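PDB 2YOC: pullulanase, which hydrolyses alpha-1,6-glucosidic linkages in pullulan and in branched dextrins, and is a substrate of a type 2 secretion system. Local coordinates for residues 406-411 with 951-955; 453-459 with 937-942; 972-977 with 1008-1013; 987-991 with 1058-1062; 1032-1036 with 1050-1054. One frame throughout, in Å; residues are numbered along the deposited sequence.

Contact 1 (406-411 with 951-955); sequences KADLAK and TLGDG. With SO4 (sulfate ion), chain C.
This is a helix-to-loop contact at the junction between the catalytic (beta/alpha)8 barrel and the C-terminal beta domain: the short helix 406-410, just ahead of the first barrel strand 413-417, lies against the loop 951-955. Lys406 to Leu409 have helical angles, and Ala410 N donates to Lys406 O (2.7 Å). In register, Ala407 CA is 4.2 Å from Gly953 CA and Ala410 CA 5.0 Å from Thr951 CA. So close an approach depends on Gly953 (phi 73°, psi -53°), where a beta carbon would collide with Lys406 C and Ala407 N. Ala410 points its methyl at Thr951, CB to CB 3.7 Å. Two lysines fasten the ends. Lys411, with chi1 m and chi4 p, curls back so that NZ donates to Thr951 OG1 (2.6 Å) and to Ala407 O (2.9 Å). Lys406 extends (m, then three t angles) beside Asp954, making a salt bridge of 3.5 Å between NZ and OD1, while its backbone N donates to O3 of a sulfate (2.7 Å), probably from the crystallisation liquor. Asp954 sits at the N-cap position of helix 955-961, though its side chain makes no capping bond; Ala957, Val958 and Arg961 of that helix pack on Leu952.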
# COMPACT_ATOMS: atom_id res chain seq x y z
N LYS B 406 -29.31 2.06 19.92
CA LYS B 406 -28.05 1.41 19.54
C LYS B 406 -27.26 1.13 20.84
O LYS B 406 -26.74 0.02 21.02
CB LYS B 406 -27.25 2.29 18.55
CG LYS B 406 -27.81 2.25 17.13
CD LYS B 406 -27.29 3.39 16.28
CE LYS B 406 -28.14 3.55 15.05
NZ LYS B 406 -28.14 4.95 14.54
N ALA B 407 -27.28 2.11 21.79
CA ALA B 407 -26.65 1.96 23.10
C ALA B 407 -27.33 0.82 23.89
O ALA B 407 -26.63 0.01 24.53
CB ALA B 407 -26.70 3.25 23.85
N ASP B 408 -28.68 0.66 23.76
CA ASP B 408 -29.41 -0.45 24.38
C ASP B 408 -28.93 -1.76 23.77
O ASP B 408 -28.54 -2.65 24.51
CB ASP B 408 -30.93 -0.32 24.20
CG ASP B 408 -31.55 0.87 24.87
OD1 ASP B 408 -30.94 1.39 25.84
OD2 ASP B 408 -32.63 1.30 24.43
N LEU B 409 -28.89 -1.83 22.42
CA LEU B 409 -28.45 -2.99 21.65
C LEU B 409 -27.05 -3.40 21.95
O LEU B 409 -26.81 -4.58 22.15
CB LEU B 409 -28.54 -2.73 20.16
CG LEU B 409 -29.89 -2.65 19.56
CD1 LEU B 409 -29.78 -2.24 18.14
CD2 LEU B 409 -30.60 -3.98 19.66
N ALA B 410 -26.12 -2.44 21.95
CA ALA B 410 -24.70 -2.69 22.21
C ALA B 410 -24.45 -3.42 23.54
O ALA B 410 -23.45 -4.13 23.67
CB ALA B 410 -23.92 -1.38 22.17
N LYS B 411 -25.39 -3.29 24.51
CA LYS B 411 -25.28 -3.95 25.81
C LYS B 411 -25.46 -5.45 25.73
O LYS B 411 -25.00 -6.14 26.64
CB LYS B 411 -26.22 -3.30 26.84
CG LYS B 411 -25.60 -2.04 27.46
CD LYS B 411 -26.58 -0.90 27.64
CE LYS B 411 -25.92 0.43 28.00
NZ LYS B 411 -25.19 1.08 26.86
N THR B 951 -20.20 0.26 25.74
CA THR B 951 -21.27 -0.03 24.79
C THR B 951 -21.86 1.26 24.20
O THR B 951 -23.02 1.59 24.44
CB THR B 951 -22.33 -0.89 25.49
OG1 THR B 951 -22.87 -0.14 26.59
CG2 THR B 951 -21.77 -2.24 25.96
N LEU B 952 -21.02 1.99 23.43
CA LEU B 952 -21.39 3.27 22.81
C LEU B 952 -22.52 3.18 21.80
O LEU B 952 -23.25 4.16 21.64
CB LEU B 952 -20.18 3.99 22.21
CG LEU B 952 -19.07 4.50 23.14
CD1 LEU B 952 -17.88 5.01 22.34
CD2 LEU B 952 -19.58 5.60 24.06
N GLY B 953 -22.65 2.03 21.11
CA GLY B 953 -23.70 1.81 20.12
C GLY B 953 -23.59 2.55 18.79
O GLY B 953 -23.73 1.91 17.75
N ASP B 954 -23.41 3.90 18.80
CA ASP B 954 -23.31 4.67 17.56
C ASP B 954 -21.88 4.69 17.01
O ASP B 954 -20.96 5.04 17.74
CB ASP B 954 -23.76 6.12 17.75
CG ASP B 954 -25.26 6.34 17.80
OD1 ASP B 954 -25.87 6.51 16.71
OD2 ASP B 954 -25.82 6.44 18.93
N GLY B 955 -21.71 4.38 15.72
CA GLY B 955 -20.41 4.44 15.07
C GLY B 955 -19.69 5.77 15.26
O GLY B 955 -18.47 5.79 15.49
S SO4 C . -30.27 5.65 18.73
O1 SO4 C . -30.66 6.65 19.73
O2 SO4 C . -29.56 6.32 17.61
O3 SO4 C . -29.36 4.71 19.35
O4 SO4 C . -31.47 4.94 18.22

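Contact 2 (453-459 with 937-942); sequences TLSASGV and YQELTE
Helix 453-457 and helix 937-942, both pieces of longer helices, run roughly the same way, their axes 35° apart and 9.1 Å at closest approach. They come nearest where the first one ends: Ser457 CA is 5.1 Å from Glu942 CA, and Gly458 CA is 4.8 Å from Thr941 CA. Gly458 leaves the helix with phi 128° and psi 3°, values that call for glycine, and a CB there would also clash with Thr941 O; Val459 N returns to Leu454 O (3.0 Å). The carbonyl of Ser457 is taken up by the partner helix: Thr941, chi1 p, donates OG1 to Ser457 O at 2.6 Å. Helix 446-457 lies between barrel strands 413-417 and 461-464 in sequence, as the first helix of the (beta/alpha)8 barrel would, so helix 927-945 packs against the barrel's outer layer. Ser457 OG lies 3.0 Å from Gln938 OE1 and 3.2 Å from Thr453 O, and its one proton could serve either. Deeper in, Leu454 CD2 meets Tyr937 CD1 at 3.9 Å, and Val459 CG2 sits at the ring edge, 4.1 Å from Tyr937 CE1 and equally far from Thr941 CG2. Tyr937, chi1 t, sends its hydroxyl on to Asp863, and His415 of the first barrel strand touches Leu454, Val459 and Tyr937.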
# COMPACT_ATOMS: atom_id res chain seq x y z
N THR B 453 -26.88 -17.05 37.94
CA THR B 453 -25.71 -16.23 38.31
C THR B 453 -25.08 -15.52 37.11
O THR B 453 -24.70 -14.35 37.25
CB THR B 453 -24.70 -16.90 39.27
OG1 THR B 453 -23.73 -17.60 38.51
CG2 THR B 453 -25.34 -17.77 40.33
N LEU B 454 -24.99 -16.19 35.93
CA LEU B 454 -24.44 -15.56 34.73
C LEU B 454 -25.27 -14.32 34.35
O LEU B 454 -24.70 -13.27 34.05
CB LEU B 454 -24.37 -16.55 33.58
CG LEU B 454 -23.34 -17.71 33.72
CD1 LEU B 454 -23.58 -18.79 32.69
CD2 LEU B 454 -21.89 -17.22 33.63
N SER B 455 -26.62 -14.42 34.49
CA SER B 455 -27.55 -13.34 34.21
C SER B 455 -27.32 -12.17 35.12
O SER B 455 -27.51 -11.02 34.72
CB SER B 455 -28.99 -13.81 34.38
OG SER B 455 -29.88 -12.78 33.98
N ALA B 456 -26.98 -12.47 36.36
CA ALA B 456 -26.77 -11.47 37.39
C ALA B 456 -25.46 -10.72 37.19
O ALA B 456 -25.33 -9.58 37.62
CB ALA B 456 -26.81 -12.13 38.74
N SER B 457 -24.49 -11.37 36.55
CA SER B 457 -23.18 -10.79 36.33
C SER B 457 -23.09 -10.10 34.96
O SER B 457 -22.05 -9.50 34.66
CB SER B 457 -22.09 -11.85 36.49
OG SER B 457 -22.15 -12.48 37.76
N GLY B 458 -24.14 -10.17 34.15
CA GLY B 458 -24.11 -9.48 32.86
C GLY B 458 -24.44 -10.22 31.58
O GLY B 458 -24.34 -9.62 30.52
N VAL B 459 -24.82 -11.50 31.64
CA VAL B 459 -25.22 -12.17 30.39
C VAL B 459 -26.69 -11.75 30.16
O VAL B 459 -27.53 -11.92 31.05
CB VAL B 459 -24.96 -13.68 30.40
CG1 VAL B 459 -25.56 -14.34 29.17
CG2 VAL B 459 -23.46 -13.97 30.47
N TYR B 937 -15.10 -15.09 34.08
CA TYR B 937 -16.14 -14.78 33.11
C TYR B 937 -17.11 -13.75 33.68
O TYR B 937 -17.45 -12.76 33.01
CB TYR B 937 -16.86 -16.07 32.75
CG TYR B 937 -17.66 -16.03 31.46
CD1 TYR B 937 -19.02 -15.67 31.47
CD2 TYR B 937 -17.12 -16.47 30.26
CE1 TYR B 937 -19.79 -15.71 30.30
CE2 TYR B 937 -17.88 -16.53 29.09
CZ TYR B 937 -19.22 -16.17 29.13
OH TYR B 937 -19.98 -16.26 27.98
N GLN B 938 -17.52 -13.98 34.94
CA GLN B 938 -18.43 -13.12 35.65
C GLN B 938 -17.80 -11.75 35.82
O GLN B 938 -18.51 -10.75 35.70
CB GLN B 938 -18.83 -13.75 36.97
CG GLN B 938 -19.69 -14.99 36.76
CD GLN B 938 -20.33 -15.48 38.02
OE1 GLN B 938 -20.55 -14.74 38.98
NE2 GLN B 938 -20.72 -16.75 38.00
N GLU B 939 -16.46 -11.70 36.01
CA GLU B 939 -15.69 -10.45 36.15
C GLU B 939 -15.85 -9.59 34.88
O GLU B 939 -16.31 -8.45 34.97
CB GLU B 939 -14.20 -10.79 36.36
CG GLU B 939 -13.41 -9.76 37.15
CD GLU B 939 -12.03 -10.25 37.57
OE1 GLU B 939 -11.96 -11.20 38.38
OE2 GLU B 939 -11.02 -9.69 37.07
N LEU B 940 -15.55 -10.19 33.70
CA LEU B 940 -15.59 -9.59 32.37
C LEU B 940 -16.96 -9.04 32.00
O LEU B 940 -17.05 -7.94 31.44
CB LEU B 940 -15.12 -10.61 31.33
CG LEU B 940 -13.64 -11.03 31.33
CD1 LEU B 940 -13.38 -12.02 30.22
CD2 LEU B 940 -12.71 -9.85 31.11
N THR B 941 -18.03 -9.81 32.29
CA THR B 941 -19.39 -9.39 31.98
C THR B 941 -19.79 -8.25 32.90
O THR B 941 -20.42 -7.29 32.43
CB THR B 941 -20.40 -10.58 31.98
OG1 THR B 941 -20.51 -11.13 33.30
CG2 THR B 941 -20.07 -11.67 30.95
N GLU B 942 -19.41 -8.34 34.19
CA GLU B 942 -19.70 -7.29 35.18
C GLU B 942 -19.09 -5.97 34.72
O GLU B 942 -19.78 -4.94 34.70
CB GLU B 942 -19.23 -7.69 36.59
CG GLU B 942 -20.14 -8.71 37.26
CD GLU B 942 -19.81 -9.10 38.69
OE1 GLU B 942 -19.03 -10.07 38.90
OE2 GLU B 942 -20.40 -8.48 39.60

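Contact 3 (972-977 with 1008-1013); sequences QAGLLV and RTLNEF
Leucine and valine side chains fill the centre: Leu975 CD2 meets Leu1010 CD1 at 4.1 Å, Val977 CG2 meets Leu1010 CD2 at 4.0 Å, and Val977 CG1 abuts the edge of the Phe1013 ring at CZ, 3.9 Å away. Strands 975-977 and 1008-1010 belong to two different antiparallel sheets of the C-terminal domain and face each other as in a beta sandwich, with axes 10.0 Å apart and crossing at -23°. In register, Leu975 CA lies 8.0 Å from Arg1008 CA, and Val977 CA 9.3 Å from Leu1010 CA. Leu975 is tp, Val977 t. Outward, a type II turn from Gln972 to Leu975, with Gly974 at phi 76°, presents Ala973 O to Arg1008, which donates from NH1 (2.7 Å) and NH2 (3.0 Å). Gln972 NE2 lies over a guanidinium face, and Gln972 OE1 accepts from a water (3.0 Å) that is weakly bound by Thr1009 N (3.4 Å). Arg1008 NH1 also donates to Asn1002. The buried guanidinium thus closes the end of an apolar interface by hydrogen bonding to a backbone carbonyl, while its ion pair with Glu1006 is long and weak.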
# COMPACT_ATOMS: atom_id res chain seq x y z
N GLN B 972 4.59 -3.55 21.18
CA GLN B 972 4.86 -4.72 22.03
C GLN B 972 3.77 -5.75 21.73
O GLN B 972 2.58 -5.42 21.82
CB GLN B 972 4.81 -4.35 23.53
CG GLN B 972 5.95 -3.46 24.00
CD GLN B 972 6.07 -3.45 25.51
OE1 GLN B 972 5.41 -2.68 26.21
NE2 GLN B 972 6.95 -4.30 26.04
N ALA B 973 4.15 -6.97 21.36
CA ALA B 973 3.19 -8.02 21.01
C ALA B 973 2.33 -8.47 22.19
O ALA B 973 2.79 -8.46 23.32
CB ALA B 973 3.91 -9.21 20.40
N GLY B 974 1.08 -8.79 21.91
CA GLY B 974 0.14 -9.24 22.94
C GLY B 974 -0.43 -8.17 23.85
O GLY B 974 -1.30 -8.46 24.67
N LEU B 975 0.03 -6.91 23.73
CA LEU B 975 -0.50 -5.84 24.55
C LEU B 975 -1.56 -5.07 23.77
O LEU B 975 -1.27 -4.46 22.73
CB LEU B 975 0.61 -4.93 25.04
CG LEU B 975 0.24 -3.92 26.11
CD1 LEU B 975 0.03 -4.61 27.44
CD2 LEU B 975 1.32 -2.86 26.23
N LEU B 976 -2.80 -5.15 24.25
CA LEU B 976 -3.94 -4.46 23.64
C LEU B 976 -4.39 -3.40 24.62
O LEU B 976 -4.78 -3.71 25.75
CB LEU B 976 -5.07 -5.44 23.29
CG LEU B 976 -4.72 -6.49 22.25
CD1 LEU B 976 -5.57 -7.73 22.42
CD2 LEU B 976 -4.81 -5.94 20.84
N VAL B 977 -4.24 -2.14 24.21
CA VAL B 977 -4.56 -0.99 25.05
C VAL B 977 -5.59 -0.11 24.36
O VAL B 977 -5.29 0.50 23.32
CB VAL B 977 -3.29 -0.21 25.51
CG1 VAL B 977 -3.66 1.06 26.24
CG2 VAL B 977 -2.41 -1.08 26.41
N ARG B 1008 4.24 -6.54 31.61
CA ARG B 1008 4.46 -5.31 30.85
C ARG B 1008 4.27 -4.02 31.60
O ARG B 1008 3.74 -4.03 32.72
CB ARG B 1008 3.64 -5.32 29.56
CG ARG B 1008 4.45 -5.68 28.32
CD ARG B 1008 4.76 -7.17 28.22
NE ARG B 1008 5.40 -7.49 26.94
CZ ARG B 1008 4.74 -7.69 25.81
NH1 ARG B 1008 3.41 -7.59 25.77
NH2 ARG B 1008 5.40 -7.98 24.69
N THR B 1009 4.73 -2.90 31.00
CA THR B 1009 4.64 -1.58 31.62
C THR B 1009 3.91 -0.53 30.75
O THR B 1009 4.00 -0.55 29.51
CB THR B 1009 5.98 -1.16 32.24
OG1 THR B 1009 6.60 -2.31 32.83
CG2 THR B 1009 5.82 -0.12 33.31
N LEU B 1010 3.15 0.35 31.42
CA LEU B 1010 2.34 1.38 30.78
C LEU B 1010 2.68 2.75 31.30
O LEU B 1010 2.19 3.17 32.35
CB LEU B 1010 0.84 1.08 30.96
CG LEU B 1010 0.13 0.30 29.85
CD1 LEU B 1010 0.47 -1.16 29.90
CD2 LEU B 1010 -1.36 0.44 29.98
N ASN B 1011 3.53 3.44 30.53
CA ASN B 1011 3.98 4.81 30.81
C ASN B 1011 3.21 5.83 29.98
O ASN B 1011 3.40 7.05 30.14
CB ASN B 1011 5.49 4.94 30.61
CG ASN B 1011 6.35 3.79 31.10
OD1 ASN B 1011 6.00 2.99 31.97
ND2 ASN B 1011 7.51 3.67 30.48
N GLU B 1012 2.32 5.33 29.09
CA GLU B 1012 1.45 6.10 28.20
C GLU B 1012 0.65 7.15 29.02
O GLU B 1012 0.63 8.34 28.67
CB GLU B 1012 0.49 5.16 27.44
CG GLU B 1012 1.08 4.50 26.20
CD GLU B 1012 1.39 3.02 26.25
OE1 GLU B 1012 1.05 2.37 27.27
OE2 GLU B 1012 1.94 2.50 25.26
N PHE B 1013 0.06 6.71 30.15
CA PHE B 1013 -0.77 7.54 31.03
C PHE B 1013 0.04 8.22 32.10
O PHE B 1013 -0.29 8.19 33.30
CB PHE B 1013 -1.96 6.73 31.56
CG PHE B 1013 -2.59 5.89 30.47
CD1 PHE B 1013 -3.29 6.48 29.43
CD2 PHE B 1013 -2.41 4.51 30.45
CE1 PHE B 1013 -3.82 5.71 28.39
CE2 PHE B 1013 -2.94 3.74 29.41
CZ PHE B 1013 -3.65 4.35 28.39
O HOH W 1 7.14 -2.29 28.64

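Contact 4 (987-991 with 1058-1062); sequences GASLD and QGEAQ. With CA (calcium ion), chain M; SO4 (sulfate ion), chain V.
A calcium site in the C-terminal domain joins these two surface loops. The ion is held by Ser989 OG (2.8 Å), Asp991 O (2.6 Å) and Gln1058 OE1 (2.8 Å), with Asp982 and Leu994 completing the five protein ligands. Neither segment is regular: Ser989 CA is 6.4 Å from Gln1062 CA, and Asp991 CA 8.7 Å from Gln1058 CA, a spacing bridged by metal and side chains. Ser989 has chi1 at 149°; Gln1058 and Gln1062 are both tt, reaching across. Gln1062 NE2 donates to Gly987 O (3.0 Å) and also to Asp982 O. Gly987, at phi 142° and psi -121°, needs to be glycine; next to it Ala988 N donates to O3 of a sulfate (3.1 Å), probably from the crystallisation liquor. Gln1062 O accepts from Thr602 of a second subunit. Loop 987-991 connects strands 975-981 and 994-1002, while 1058-1062 follows directly on strand 1050-1057, so the ion ties the hairpin loop to the exit of the next strand across the sheet; Asp991 OD2 bonds Ser947, just beyond helix 927-945.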
# COMPACT_ATOMS: atom_id res chain seq x y z
N GLY B 987 -17.85 15.15 23.72
CA GLY B 987 -19.21 15.63 23.72
C GLY B 987 -19.77 15.64 25.13
O GLY B 987 -19.19 16.25 26.05
N ALA B 988 -20.86 14.89 25.32
CA ALA B 988 -21.57 14.81 26.59
C ALA B 988 -20.95 13.80 27.54
O ALA B 988 -20.30 12.83 27.11
CB ALA B 988 -23.03 14.46 26.34
N SER B 989 -21.14 14.04 28.85
CA SER B 989 -20.66 13.14 29.89
C SER B 989 -21.58 11.96 29.89
O SER B 989 -22.71 12.10 30.30
CB SER B 989 -20.62 13.85 31.24
OG SER B 989 -20.85 12.93 32.30
N LEU B 990 -21.15 10.82 29.38
CA LEU B 990 -21.99 9.62 29.38
C LEU B 990 -22.02 8.91 30.73
O LEU B 990 -23.08 8.48 31.13
CB LEU B 990 -21.61 8.66 28.24
CG LEU B 990 -21.80 9.21 26.85
CD1 LEU B 990 -21.59 8.16 25.84
CD2 LEU B 990 -23.18 9.81 26.67
N ASP B 991 -20.87 8.79 31.41
CA ASP B 991 -20.71 8.18 32.73
C ASP B 991 -20.50 9.34 33.73
O ASP B 991 -19.55 10.11 33.59
CB ASP B 991 -19.52 7.20 32.73
CG ASP B 991 -19.49 6.20 33.89
OD1 ASP B 991 -19.68 6.63 35.05
OD2 ASP B 991 -19.19 5.01 33.64
N GLN B 1058 -14.07 11.11 37.41
CA GLN B 1058 -14.52 12.46 37.11
C GLN B 1058 -14.52 13.27 38.36
O GLN B 1058 -14.96 12.80 39.41
CB GLN B 1058 -15.93 12.44 36.49
CG GLN B 1058 -16.30 13.74 35.78
CD GLN B 1058 -17.78 13.88 35.59
OE1 GLN B 1058 -18.42 13.08 34.89
NE2 GLN B 1058 -18.35 14.90 36.19
N GLY B 1059 -14.07 14.51 38.21
CA GLY B 1059 -13.97 15.47 39.29
C GLY B 1059 -15.34 16.02 39.56
O GLY B 1059 -16.39 15.37 39.33
N GLU B 1060 -15.35 17.23 39.95
CA GLU B 1060 -16.61 17.86 40.27
C GLU B 1060 -17.40 18.32 39.01
O GLU B 1060 -18.48 18.86 39.14
CB GLU B 1060 -16.33 18.96 41.33
CG GLU B 1060 -15.05 19.79 41.15
CD GLU B 1060 -13.68 19.28 41.61
OE1 GLU B 1060 -13.59 18.37 42.47
OE2 GLU B 1060 -12.67 19.80 41.08
N ALA B 1061 -16.82 18.07 37.80
CA ALA B 1061 -17.27 18.47 36.48
C ALA B 1061 -16.51 17.68 35.40
O ALA B 1061 -15.41 17.16 35.66
CB ALA B 1061 -17.02 19.94 36.29
N GLN B 1062 -17.11 17.56 34.19
CA GLN B 1062 -16.50 16.86 33.05
C GLN B 1062 -15.22 17.59 32.65
O GLN B 1062 -15.28 18.74 32.22
CB GLN B 1062 -17.45 16.85 31.86
CG GLN B 1062 -17.04 15.89 30.75
CD GLN B 1062 -17.72 16.23 29.43
OE1 GLN B 1062 -18.20 17.37 29.20
NE2 GLN B 1062 -17.76 15.27 28.53
CA CA M . -18.18 11.99 32.39
S SO4 V . -23.11 14.44 21.99
O1 SO4 V . -24.26 14.95 22.74
O2 SO4 V . -22.39 15.61 21.43
O3 SO4 V . -22.24 13.66 22.89
O4 SO4 V . -23.56 13.55 20.90

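Contact 5 (1032-1036 with 1050-1054); sequences LANGV and SVAVL
Strand 1050-1054 opens at Ser1050, whose CA lies 5.2 Å from the CA of Leu1032 and whose CB is 3.2 Å from Leu1032 O. Its chi1 is p, and OG bonds to Pro1047 O. At Val1051 comes the one hydrogen bond between the segments, Val1051 N to Leu1032 O at 3.2 Å with an N-H...O angle of 153°; the same carbonyl also accepts from Arg845. Val1051 CG1 presses on Leu1032 CB at 3.5 Å, with chi1 near 36°. Ala1052 follows, its CA 5.1 Å from the CA of Ala1033. The strand is an inner member of the five-stranded antiparallel sheet of the C-terminal beta domain, bonded through Ser1050, Ala1052 and Leu1054 to strand 994-1002, and the loop 1032-1036, which leads into strand 1037-1038 of the smaller sheet, covers it here. That loop has Leu1032 at -77°/-17° and Ala1033 at -96°/1°, then makes a type II turn from Ala1033 to Val1036, closed by Val1036 N to Ala1033 O (2.7 Å); Gly1035 takes phi 104°, as glycine readily can. The turn swings Val1036, chi1 t, back over the strand: its CG2 is 3.9 Å from Ala1052 CB, while Ala1033 CB is 4.4 Å from that same Ala1052 CB. Leu1054, chi1 m, brings CD1 to 4.4 Å from Val1036 CG1.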
# COMPACT_ATOMS: atom_id res chain seq x y z
N LEU B 1032 -8.52 -10.97 37.27
CA LEU B 1032 -7.72 -11.07 36.08
C LEU B 1032 -6.69 -9.98 36.14
O LEU B 1032 -5.71 -10.02 35.40
CB LEU B 1032 -8.62 -10.87 34.86
CG LEU B 1032 -9.55 -12.00 34.52
CD1 LEU B 1032 -10.85 -11.49 34.02
CD2 LEU B 1032 -8.92 -12.92 33.55
N ALA B 1033 -6.93 -8.99 37.00
CA ALA B 1033 -6.03 -7.86 37.22
C ALA B 1033 -5.13 -8.12 38.43
O ALA B 1033 -4.32 -7.25 38.76
CB ALA B 1033 -6.82 -6.58 37.41
N ASN B 1034 -5.27 -9.30 39.10
CA ASN B 1034 -4.48 -9.64 40.28
C ASN B 1034 -2.99 -9.40 40.04
O ASN B 1034 -2.38 -10.05 39.18
CB ASN B 1034 -4.75 -11.08 40.73
CG ASN B 1034 -3.81 -11.55 41.82
OD1 ASN B 1034 -3.79 -11.03 42.95
ND2 ASN B 1034 -2.95 -12.50 41.47
N GLY B 1035 -2.46 -8.40 40.75
CA GLY B 1035 -1.06 -7.99 40.63
C GLY B 1035 -0.80 -6.73 39.84
O GLY B 1035 0.36 -6.30 39.75
N VAL B 1036 -1.85 -6.14 39.23
CA VAL B 1036 -1.77 -4.89 38.46
C VAL B 1036 -1.34 -3.76 39.39
O VAL B 1036 -1.97 -3.53 40.44
CB VAL B 1036 -3.08 -4.57 37.67
CG1 VAL B 1036 -3.19 -3.10 37.30
CG2 VAL B 1036 -3.19 -5.44 36.43
N SER B 1050 -2.99 -11.06 31.77
CA SER B 1050 -3.87 -10.28 32.60
C SER B 1050 -4.66 -9.27 31.81
O SER B 1050 -4.24 -8.82 30.73
CB SER B 1050 -3.07 -9.60 33.70
OG SER B 1050 -2.12 -8.68 33.18
N VAL B 1051 -5.82 -8.92 32.38
CA VAL B 1051 -6.75 -7.92 31.86
C VAL B 1051 -7.13 -6.89 32.97
O VAL B 1051 -7.54 -7.27 34.06
CB VAL B 1051 -7.93 -8.49 31.01
CG1 VAL B 1051 -8.43 -9.83 31.53
CG2 VAL B 1051 -9.08 -7.50 30.86
N ALA B 1052 -6.92 -5.59 32.67
CA ALA B 1052 -7.20 -4.50 33.60
C ALA B 1052 -8.10 -3.44 33.00
O ALA B 1052 -7.91 -3.04 31.85
CB ALA B 1052 -5.91 -3.85 34.05
N VAL B 1053 -9.05 -2.96 33.79
CA VAL B 1053 -9.92 -1.87 33.38
C VAL B 1053 -9.48 -0.70 34.25
O VAL B 1053 -9.74 -0.69 35.46
CB VAL B 1053 -11.44 -2.18 33.50
CG1 VAL B 1053 -12.26 -0.95 33.20
CG2 VAL B 1053 -11.84 -3.32 32.57
N LEU B 1054 -8.71 0.22 33.67
CA LEU B 1054 -8.23 1.37 34.41
C LEU B 1054 -9.21 2.49 34.12
O LEU B 1054 -9.52 2.76 32.96
CB LEU B 1054 -6.79 1.77 34.02
CG LEU B 1054 -5.61 0.80 34.31
CD1 LEU B 1054 -5.94 -0.24 35.36
CD2 LEU B 1054 -5.16 0.13 33.06

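In the fold
Contacts 1 and 2 both join the barrel to the C-terminal region, contact 2 nested along the chain within the loop that contact 1 closes; their centres are 18 Å apart. Contacts 3, 4 and 5 lie within the C-terminal beta domain. Helix 927-945 connects the two groups: Glu939 OE2 of contact 2 is 2.8 Å from Leu1032 N of contact 5, a probable hydrogen bond, and Leu940 packs on Leu1032. Contact 1 reaches the calcium loop of contact 4 through Leu952 CD2 and Leu990 CD1, 3.7 Å apart, with the Leu952 side chain about 11 Å from the ion. Contacts 3 and 5, centres 12 Å apart, reach the same sheet.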